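Local coordinates for protein putative isocitrate dehydrogenase, NAD-dependent (Methylococcus capsulatus, PDB 6LKY) that probably oxidises isocitrate with NAD+ as a member of the isocitrate and isopropylmalate dehydrogenase family, with magnesium ion as a likely cofactor, at residues G249-T254 with L258-H263; D56-R59 with I63-K66. The protein carries 1 engineered substitution. One frame throughout, in Å; residues are numbered along the deposited sequence.

Contact 1. Residues G249-T254 with L258-H263; sequences GANIGT and LFEAVH. With NAD (nicotinamide-adenine-dinucleotide), chain C.
The amide of Asn-251 and the carboxylate of Glu-260 meet with their planes 57° apart. Both acceptors of Asn-251 ND2 lie close to the amide plane: Leu-258 O at 3.0 Å and Glu-260 OE2, also at 3.0 Å. That carboxylate oxygen is met from above its plane, whereas Leu-258 O accepts hydrogen bonds from both the backbone N (2.9 Å) and the side-chain ND2 of Asn-251, which reach it from opposite faces of its carbonyl plane. The ring of His-263 has Ala-261 CB on one face and adenine N7A of NAD on the other, 3.2 Å above the plane and toward the rim. Ala-250 CB approaches Phe-259 CE2 to 3.5 Å, on the side of the sheet covered by helix 278-290.

The backbone is an antiparallel hairpin: Gly-249 N to Glu-260 O (2.9 Å) and Glu-260 N to Gly-249 O (3.0 Å) form one hydrogen-bonded pair, and Asn-251 with Leu-258 forms the next. Asn-118 ND2 binds Asn-251 OD1, which should fix the amide's flip. Lys-66 forms a salt bridge to Glu-260 OE1 and Arg-85 one to OE2, so both carboxylate oxygens are held and rotation is restricted where the strand enters the NAD pocket.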
ATOM      1  N   GLY A 249      -1.250 -18.154   0.321  1.00 25.60           N
ATOM      2  CA  GLY A 249      -1.130 -17.840  -1.084  1.00 24.36           C
ATOM      3  C   GLY A 249      -0.744 -19.058  -1.896  1.00 28.42           C
ATOM      4  O   GLY A 249       0.005 -19.927  -1.421  1.00 29.10           O
ATOM      5  N   ALA A 250      -1.308 -19.153  -3.099  1.00 26.05           N
ATOM      6  CA  ALA A 250      -0.963 -20.175  -4.080  1.00 25.54           C
ATOM      7  C   ALA A 250      -0.260 -19.537  -5.271  1.00 21.50           C
ATOM      8  O   ALA A 250      -0.784 -18.589  -5.857  1.00 32.03           O
ATOM      9  CB  ALA A 250      -2.212 -20.907  -4.566  1.00 32.22           C
ATOM     10  N   ASN A 251       0.914 -20.053  -5.629  1.00 23.93           N
ATOM     11  CA  ASN A 251       1.644 -19.647  -6.827  1.00 24.12           C
ATOM     12  C   ASN A 251       1.378 -20.674  -7.923  1.00 28.71           C
ATOM     13  O   ASN A 251       1.854 -21.811  -7.842  1.00 24.68           O
ATOM     14  CB  ASN A 251       3.145 -19.536  -6.549  1.00 21.70           C
ATOM     15  CG  ASN A 251       3.468 -18.598  -5.390  1.00 28.25           C
ATOM     16  OD1 ASN A 251       3.715 -17.406  -5.589  1.00 25.93           O
ATOM     17  ND2 ASN A 251       3.497 -19.138  -4.178  1.00 27.46           N
ATOM     18  N   ILE A 252       0.621 -20.275  -8.941  1.00 27.82           N
ATOM     19  CA  ILE A 252       0.134 -21.167  -9.986  1.00 30.41           C
ATOM     20  C   ILE A 252       0.790 -20.837 -11.322  1.00 28.62           C
ATOM     21  O   ILE A 252       0.761 -19.682 -11.779  1.00 26.71           O
ATOM     22  CB  ILE A 252      -1.395 -21.081 -10.119  1.00 28.56           C
ATOM     23  CG1 ILE A 252      -2.066 -21.252  -8.755  1.00 30.11           C
ATOM     24  CG2 ILE A 252      -1.893 -22.100 -11.147  1.00 25.00           C
ATOM     25  CD1 ILE A 252      -1.764 -22.590  -8.085  1.00 29.72           C
ATOM     26  N   GLY A 253       1.347 -21.868 -11.960  1.00 29.28           N
ATOM     27  CA  GLY A 253       1.653 -21.861 -13.371  1.00 26.81           C
ATOM     28  C   GLY A 253       0.926 -23.012 -14.055  1.00 41.36           C
ATOM     29  O   GLY A 253       0.221 -23.799 -13.418  1.00 36.80           O
ATOM     30  N   THR A 254       1.111 -23.097 -15.374  1.00 35.92           N
ATOM     31  CA  THR A 254       0.435 -24.148 -16.127  1.00 43.59           C
ATOM     32  C   THR A 254       0.931 -25.537 -15.737  1.00 41.30           C
ATOM     33  O   THR A 254       0.168 -26.506 -15.806  1.00 47.66           O
ATOM     34  CB  THR A 254       0.628 -23.939 -17.628  1.00 40.78           C
ATOM     35  OG1 THR A 254       2.022 -24.063 -17.952  1.00 44.72           O
ATOM     36  CG2 THR A 254       0.129 -22.569 -18.045  1.00 40.80           C
ATOM     37  N   LEU A 258       3.001 -23.940  -6.202  1.00 28.92           N
ATOM     38  CA  LEU A 258       3.750 -23.837  -4.957  1.00 23.41           C
ATOM     39  C   LEU A 258       2.909 -23.089  -3.932  1.00 28.88           C
ATOM     40  O   LEU A 258       2.464 -21.963  -4.185  1.00 31.07           O
ATOM     41  CB  LEU A 258       5.092 -23.137  -5.202  1.00 25.49           C
ATOM     42  CG  LEU A 258       6.047 -22.945  -4.011  1.00 34.45           C
ATOM     43  CD1 LEU A 258       7.491 -22.969  -4.488  1.00 27.17           C
ATOM     44  CD2 LEU A 258       5.753 -21.642  -3.257  1.00 29.17           C
ATOM     45  N   PHE A 259       2.713 -23.689  -2.764  1.00 22.72           N
ATOM     46  CA  PHE A 259       1.778 -23.154  -1.784  1.00 28.20           C
ATOM     47  C   PHE A 259       2.535 -22.674  -0.554  1.00 27.63           C
ATOM     48  O   PHE A 259       3.513 -23.304  -0.141  1.00 26.24           O
ATOM     49  CB  PHE A 259       0.713 -24.210  -1.446  1.00 25.98           C
ATOM     50  CG  PHE A 259      -0.047 -24.651  -2.655  1.00 25.80           C
ATOM     51  CD1 PHE A 259       0.464 -25.633  -3.486  1.00 20.41           C
ATOM     52  CD2 PHE A 259      -1.223 -24.016  -3.013  1.00 26.55           C
ATOM     53  CE1 PHE A 259      -0.210 -26.007  -4.629  1.00 27.79           C
ATOM     54  CE2 PHE A 259      -1.905 -24.383  -4.157  1.00 28.28           C
ATOM     55  CZ  PHE A 259      -1.399 -25.369  -4.970  1.00 24.41           C
ATOM     56  N   GLU A 260       2.115 -21.532   0.006  1.00 20.79           N
ATOM     57  CA  GLU A 260       2.898 -20.944   1.085  1.00 23.37           C
ATOM     58  C   GLU A 260       2.031 -20.022   1.930  1.00 24.51           C
ATOM     59  O   GLU A 260       0.967 -19.574   1.504  1.00 23.31           O
ATOM     60  CB  GLU A 260       4.087 -20.147   0.527  1.00 24.68           C
ATOM     61  CG  GLU A 260       3.628 -18.969  -0.356  1.00 25.40           C
ATOM     62  CD  GLU A 260       4.785 -18.119  -0.906  1.00 32.88           C
ATOM     63  OE1 GLU A 260       5.864 -18.081  -0.273  1.00 31.38           O
ATOM     64  OE2 GLU A 260       4.609 -17.484  -1.972  1.00 31.16           O
ATOM     65  N   ALA A 261       2.518 -19.721   3.132  1.00 26.57           N
ATOM     66  CA  ALA A 261       1.959 -18.594   3.862  1.00 32.41           C
ATOM     67  C   ALA A 261       2.348 -17.277   3.179  1.00 30.53           C
ATOM     68  O   ALA A 261       3.337 -17.186   2.444  1.00 29.34           O
ATOM     69  CB  ALA A 261       2.423 -18.600   5.324  1.00 25.76           C
ATOM     70  N   VAL A 262       1.537 -16.251   3.426  1.00 26.54           N
ATOM     71  CA  VAL A 262       1.828 -14.913   2.920  1.00 29.61           C
ATOM     72  C   VAL A 262       2.948 -14.253   3.719  1.00 32.22           C
ATOM     73  O   VAL A 262       3.727 -13.452   3.178  1.00 32.56           O
ATOM     74  CB  VAL A 262       0.526 -14.087   2.945  1.00 35.93           C
ATOM     75  CG1 VAL A 262       0.813 -12.599   2.927  1.00 39.60           C
ATOM     76  CG2 VAL A 262      -0.398 -14.519   1.797  1.00 25.95           C
ATOM     77  N   HIS A 263       3.064 -14.588   5.001  1.00 22.03           N
ATOM     78  CA  HIS A 263       3.985 -13.900   5.885  1.00 28.89           C
ATOM     79  C   HIS A 263       5.414 -14.376   5.652  1.00 25.95           C
ATOM     80  O   HIS A 263       5.672 -15.327   4.903  1.00 22.05           O
ATOM     81  CB  HIS A 263       3.564 -14.095   7.346  1.00 31.47           C
ATOM     82  CG  HIS A 263       3.595 -15.521   7.813  1.00 29.56           C
ATOM     83  ND1 HIS A 263       4.765 -16.249   7.925  1.00 28.95           N
ATOM     84  CD2 HIS A 263       2.601 -16.341   8.234  1.00 29.73           C
ATOM     85  CE1 HIS A 263       4.485 -17.463   8.369  1.00 27.55           C
ATOM     86  NE2 HIS A 263       3.180 -17.543   8.571  1.00 33.05           N
TER
HETATM   87  PA  NAD C 501       7.305 -10.880   8.557  1.00 28.31           P
HETATM   88  O1A NAD C 501       8.358 -11.947   8.733  1.00 26.13           O
HETATM   89  O2A NAD C 501       6.096 -11.428   7.862  1.00 28.02           O
HETATM   90  O5B NAD C 501       6.959 -10.244   9.984  1.00 27.75           O
HETATM   91  C5B NAD C 501       6.051  -9.147  10.039  1.00 29.52           C
HETATM   92  C4B NAD C 501       5.364  -9.148  11.390  1.00 34.17           C
HETATM   93  O4B NAD C 501       4.371 -10.192  11.356  1.00 29.16           O
HETATM   94  C3B NAD C 501       6.372  -9.472  12.486  1.00 27.47           C
HETATM   95  O3B NAD C 501       6.133  -8.676  13.638  1.00 35.01           O
HETATM   96  C2B NAD C 501       6.107 -10.941  12.779  1.00 32.21           C
HETATM   97  O2B NAD C 501       6.415 -11.338  14.124  1.00 34.14           O
HETATM   98  C1B NAD C 501       4.641 -11.119  12.406  1.00 25.05           C
HETATM   99  N9A NAD C 501       4.552 -12.512  11.991  1.00 29.08           N
HETATM  100  C8A NAD C 501       4.462 -12.841  10.556  1.00 28.48           C
HETATM  101  N7A NAD C 501       4.170 -14.281  10.684  1.00 25.48           N
HETATM  102  C5A NAD C 501       3.059 -14.308  11.629  1.00 32.06           C
HETATM  103  C6A NAD C 501       3.033 -15.607  12.414  1.00 25.57           C
HETATM  104  N6A NAD C 501       2.565 -16.687  11.531  1.00 25.00           N
HETATM  105  N1A NAD C 501       2.082 -15.431  13.521  1.00 28.51           N
HETATM  106  C2A NAD C 501       2.465 -14.389  14.493  1.00 30.51           C
HETATM  107  N3A NAD C 501       3.589 -13.583  14.008  1.00 33.03           N
HETATM  108  C4A NAD C 501       3.414 -13.214  12.606  1.00 32.69           C
HETATM  109  O3  NAD C 501       7.847  -9.686   7.631  1.00 25.92           O
HETATM  110  PN  NAD C 501       9.268  -8.966   7.749  1.00 22.18           P
HETATM  111  O1N NAD C 501       9.786  -8.868   9.149  1.00 21.93           O
HETATM  112  O2N NAD C 501       9.080  -7.602   7.106  1.00 26.91           O
HETATM  113  O5D NAD C 501      10.295  -9.846   6.881  1.00 23.39           O
HETATM  114  C5D NAD C 501      11.051 -10.902   7.498  1.00 22.79           C
HETATM  115  C4D NAD C 501      11.694 -11.760   6.416  1.00 24.53           C
HETATM  116  O4D NAD C 501      10.720 -12.589   5.757  1.00 23.45           O
HETATM  117  C3D NAD C 501      12.360 -10.895   5.345  1.00 24.28           C
HETATM  118  O3D NAD C 501      13.656 -11.435   5.101  1.00 22.16           O
HETATM  119  C2D NAD C 501      11.465 -11.087   4.134  1.00 22.63           C
HETATM  120  O2D NAD C 501      12.152 -11.018   2.886  1.00 21.40           O
HETATM  121  C1D NAD C 501      10.911 -12.491   4.334  1.00 25.10           C
HETATM  122  N1N NAD C 501       9.700 -12.647   3.490  1.00 26.09           N
HETATM  123  C2N NAD C 501       9.304 -14.032   3.276  1.00 24.77           C
HETATM  124  C3N NAD C 501       8.209 -13.996   2.235  1.00 29.98           C
HETATM  125  C7N NAD C 501       7.973 -15.344   1.547  1.00 28.19           C
HETATM  126  O7N NAD C 501       6.596 -15.572   1.273  1.00 38.03           O
HETATM  127  N7N NAD C 501       8.592 -16.439   2.289  1.00 17.60           N
HETATM  128  C4N NAD C 501       6.938 -13.307   2.707  1.00 24.63           C
HETATM  129  C5N NAD C 501       7.221 -11.976   3.375  1.00 24.98           C
HETATM  130  C6N NAD C 501       8.619 -11.749   3.958  1.00 24.58           C

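Contact 2. Residues D56-R59 with I63-K66; sequences DSIR and ICFK
Ile-58 and Cys-64 meet where helix 52-61 turns into strand 63-66, at the end of the beta-alpha-beta crossover from strand 31-35 to the parallel strand 63-66, with strand 2-7 lying between the two in the sheet. The contact is small, burying 120 Å² in all, and purely apolar in its side chains, with no hydrogen bond between the segments. Ile-58 CD1 makes the nearest side-chain approach, 3.8 Å from Cys-64 SG. The neighbouring CG1 of Ile-58 is 4.1 Å from the same sulfur, and the other branch, Ile-58 CG2, lies 4.0 Å from Cys-64 CB. Both branches of the isoleucine thus rest alongside the short cysteine side chain, one arm by the sulfur and the other by its base.

Two torsions produce this fit. The CB of Cys-64 points at the helix, and its sulfur is anti to the backbone N (chi1 -179°), which brings it alongside the CG1 arm of Ile-58. In Ile-58 that arm is extended (chi2 170°), carrying CD1 to the sulfur. The backbones stay further apart: the CA atoms of Ile-58 and Cys-64 are 6.2 Å from each other, and Ile-58 O is 4.3 Å from Ile-63 N.

Around this pair, Ile-58 also touches Thr-5 of strand 2-7 and Leu-88, while Cys-64 packs on Ile-7. Ile-63 and Phe-65 pack against helix 278-290, so strand 63-66 lies between helix 52-61 on the Cys-64 side and helix 278-290 on the other.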
ATOM      1  N   ASP A  56      15.374 -29.080  -9.036  1.00 42.64           N
ATOM      2  CA  ASP A  56      15.127 -30.346  -9.726  1.00 40.33           C
ATOM      3  C   ASP A  56      13.959 -31.093  -9.097  1.00 29.68           C
ATOM      4  O   ASP A  56      13.097 -31.628  -9.805  1.00 41.18           O
ATOM      5  CB  ASP A  56      16.390 -31.217  -9.700  1.00 32.16           C
ATOM      6  CG  ASP A  56      17.557 -30.586 -10.439  1.00 44.34           C
ATOM      7  OD1 ASP A  56      17.323 -29.646 -11.227  1.00 51.15           O
ATOM      8  OD2 ASP A  56      18.712 -31.029 -10.232  1.00 50.80           O
ATOM      9  N   SER A  57      13.910 -31.132  -7.761  1.00 34.83           N
ATOM     10  CA  SER A  57      12.823 -31.813  -7.065  1.00 33.44           C
ATOM     11  C   SER A  57      11.477 -31.174  -7.379  1.00 37.74           C
ATOM     12  O   SER A  57      10.488 -31.881  -7.621  1.00 37.33           O
ATOM     13  CB  SER A  57      13.085 -31.807  -5.557  1.00 29.88           C
ATOM     14  OG  SER A  57      11.917 -32.146  -4.828  1.00 35.77           O
ATOM     15  N   ILE A  58      11.410 -29.837  -7.368  1.00 35.36           N
ATOM     16  CA  ILE A  58      10.130 -29.193  -7.653  1.00 33.40           C
ATOM     17  C   ILE A  58       9.717 -29.438  -9.101  1.00 31.20           C
ATOM     18  O   ILE A  58       8.543 -29.687  -9.390  1.00 36.48           O
ATOM     19  CB  ILE A  58      10.166 -27.685  -7.334  1.00 31.74           C
ATOM     20  CG1 ILE A  58      10.543 -27.455  -5.873  1.00 35.08           C
ATOM     21  CG2 ILE A  58       8.792 -27.064  -7.627  1.00 31.67           C
ATOM     22  CD1 ILE A  58      10.834 -26.008  -5.523  1.00 29.74           C
ATOM     23  N   ARG A  59      10.669 -29.389 -10.032  1.00 32.72           N
ATOM     24  CA  ARG A  59      10.291 -29.623 -11.421  1.00 37.32           C
ATOM     25  C   ARG A  59       9.905 -31.069 -11.670  1.00 41.79           C
ATOM     26  O   ARG A  59       9.134 -31.345 -12.592  1.00 45.43           O
ATOM     27  CB  ARG A  59      11.402 -29.184 -12.358  1.00 40.49           C
ATOM     28  CG  ARG A  59      11.576 -27.700 -12.321  1.00 43.71           C
ATOM     29  CD  ARG A  59      12.186 -27.166 -13.578  1.00 50.40           C
ATOM     30  NE  ARG A  59      13.600 -26.900 -13.394  1.00 50.09           N
ATOM     31  CZ  ARG A  59      14.154 -25.729 -13.662  1.00 46.13           C
ATOM     32  NH1 ARG A  59      13.392 -24.744 -14.111  1.00 48.79           N
ATOM     33  NH2 ARG A  59      15.455 -25.548 -13.477  1.00 55.39           N
ATOM     34  N   ILE A  63       4.657 -29.982  -7.490  1.00 38.73           N
ATOM     35  CA  ILE A  63       3.943 -29.421  -6.348  1.00 32.30           C
ATOM     36  C   ILE A  63       4.939 -29.188  -5.219  1.00 34.26           C
ATOM     37  O   ILE A  63       5.786 -30.044  -4.935  1.00 32.79           O
ATOM     38  CB  ILE A  63       2.794 -30.334  -5.868  1.00 37.12           C
ATOM     39  CG1 ILE A  63       1.901 -30.748  -7.040  1.00 38.58           C
ATOM     40  CG2 ILE A  63       1.965 -29.640  -4.801  1.00 29.48           C
ATOM     41  CD1 ILE A  63       1.083 -29.600  -7.612  1.00 43.31           C
ATOM     42  N   CYS A  64       4.828 -28.033  -4.566  1.00 34.73           N
ATOM     43  CA  CYS A  64       5.766 -27.646  -3.526  1.00 32.66           C
ATOM     44  C   CYS A  64       5.018 -26.962  -2.392  1.00 29.56           C
ATOM     45  O   CYS A  64       4.103 -26.169  -2.621  1.00 31.67           O
ATOM     46  CB  CYS A  64       6.872 -26.734  -4.084  1.00 24.82           C
ATOM     47  SG  CYS A  64       8.111 -26.226  -2.873  1.00 33.90           S
ATOM     48  N   PHE A  65       5.395 -27.317  -1.171  1.00 23.72           N
ATOM     49  CA  PHE A  65       4.880 -26.744   0.066  1.00 25.29           C
ATOM     50  C   PHE A  65       6.062 -26.043   0.730  1.00 31.62           C
ATOM     51  O   PHE A  65       7.036 -26.702   1.110  1.00 33.52           O
ATOM     52  CB  PHE A  65       4.307 -27.853   0.942  1.00 24.06           C
ATOM     53  CG  PHE A  65       3.385 -27.380   2.014  1.00 29.55           C
ATOM     54  CD1 PHE A  65       2.375 -26.475   1.738  1.00 28.32           C
ATOM     55  CD2 PHE A  65       3.505 -27.877   3.303  1.00 25.38           C
ATOM     56  CE1 PHE A  65       1.513 -26.060   2.744  1.00 28.86           C
ATOM     57  CE2 PHE A  65       2.652 -27.456   4.309  1.00 29.37           C
ATOM     58  CZ  PHE A  65       1.658 -26.554   4.034  1.00 30.81           C
ATOM     59  N   LYS A  66       5.997 -24.715   0.849  1.00 28.12           N
ATOM     60  CA  LYS A  66       7.184 -23.912   1.138  1.00 31.58           C
ATOM     61  C   LYS A  66       6.943 -23.006   2.336  1.00 25.47           C
ATOM     62  O   LYS A  66       6.035 -22.171   2.318  1.00 22.77           O
ATOM     63  CB  LYS A  66       7.594 -23.077  -0.084  1.00 27.12           C
ATOM     64  CG  LYS A  66       8.927 -22.350   0.099  1.00 28.58           C
ATOM     65  CD  LYS A  66       9.094 -21.159  -0.866  1.00 27.09           C
ATOM     66  CE  LYS A  66       7.969 -20.147  -0.733  1.00 27.00           C
ATOM     67  NZ  LYS A  66       7.985 -19.349   0.535  1.00 19.94           N
TER

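Read from the N terminus, contact 2 comes first and closes the short turn between helix 52-61 and strand 63-66. Contact 1 opens nearly two hundred residues later and closes the four-residue connection of the beta hairpin 248-252/257-261. The two therefore follow one another in series, neither nested nor crossed, yet their second segments are neighbouring parallel strands of one sheet. Phe-259 N lies 2.8 Å from Cys-64 O, a probable hydrogen bond, and Leu-258 CD1 packs 3.7 Å from Cys-64 SG. Further along, Lys-66 NZ reaches Glu-260 OE1 at 2.6 Å. The late hairpin is thus joined edge to edge with the early N-terminal strands, beside the NAD pocket.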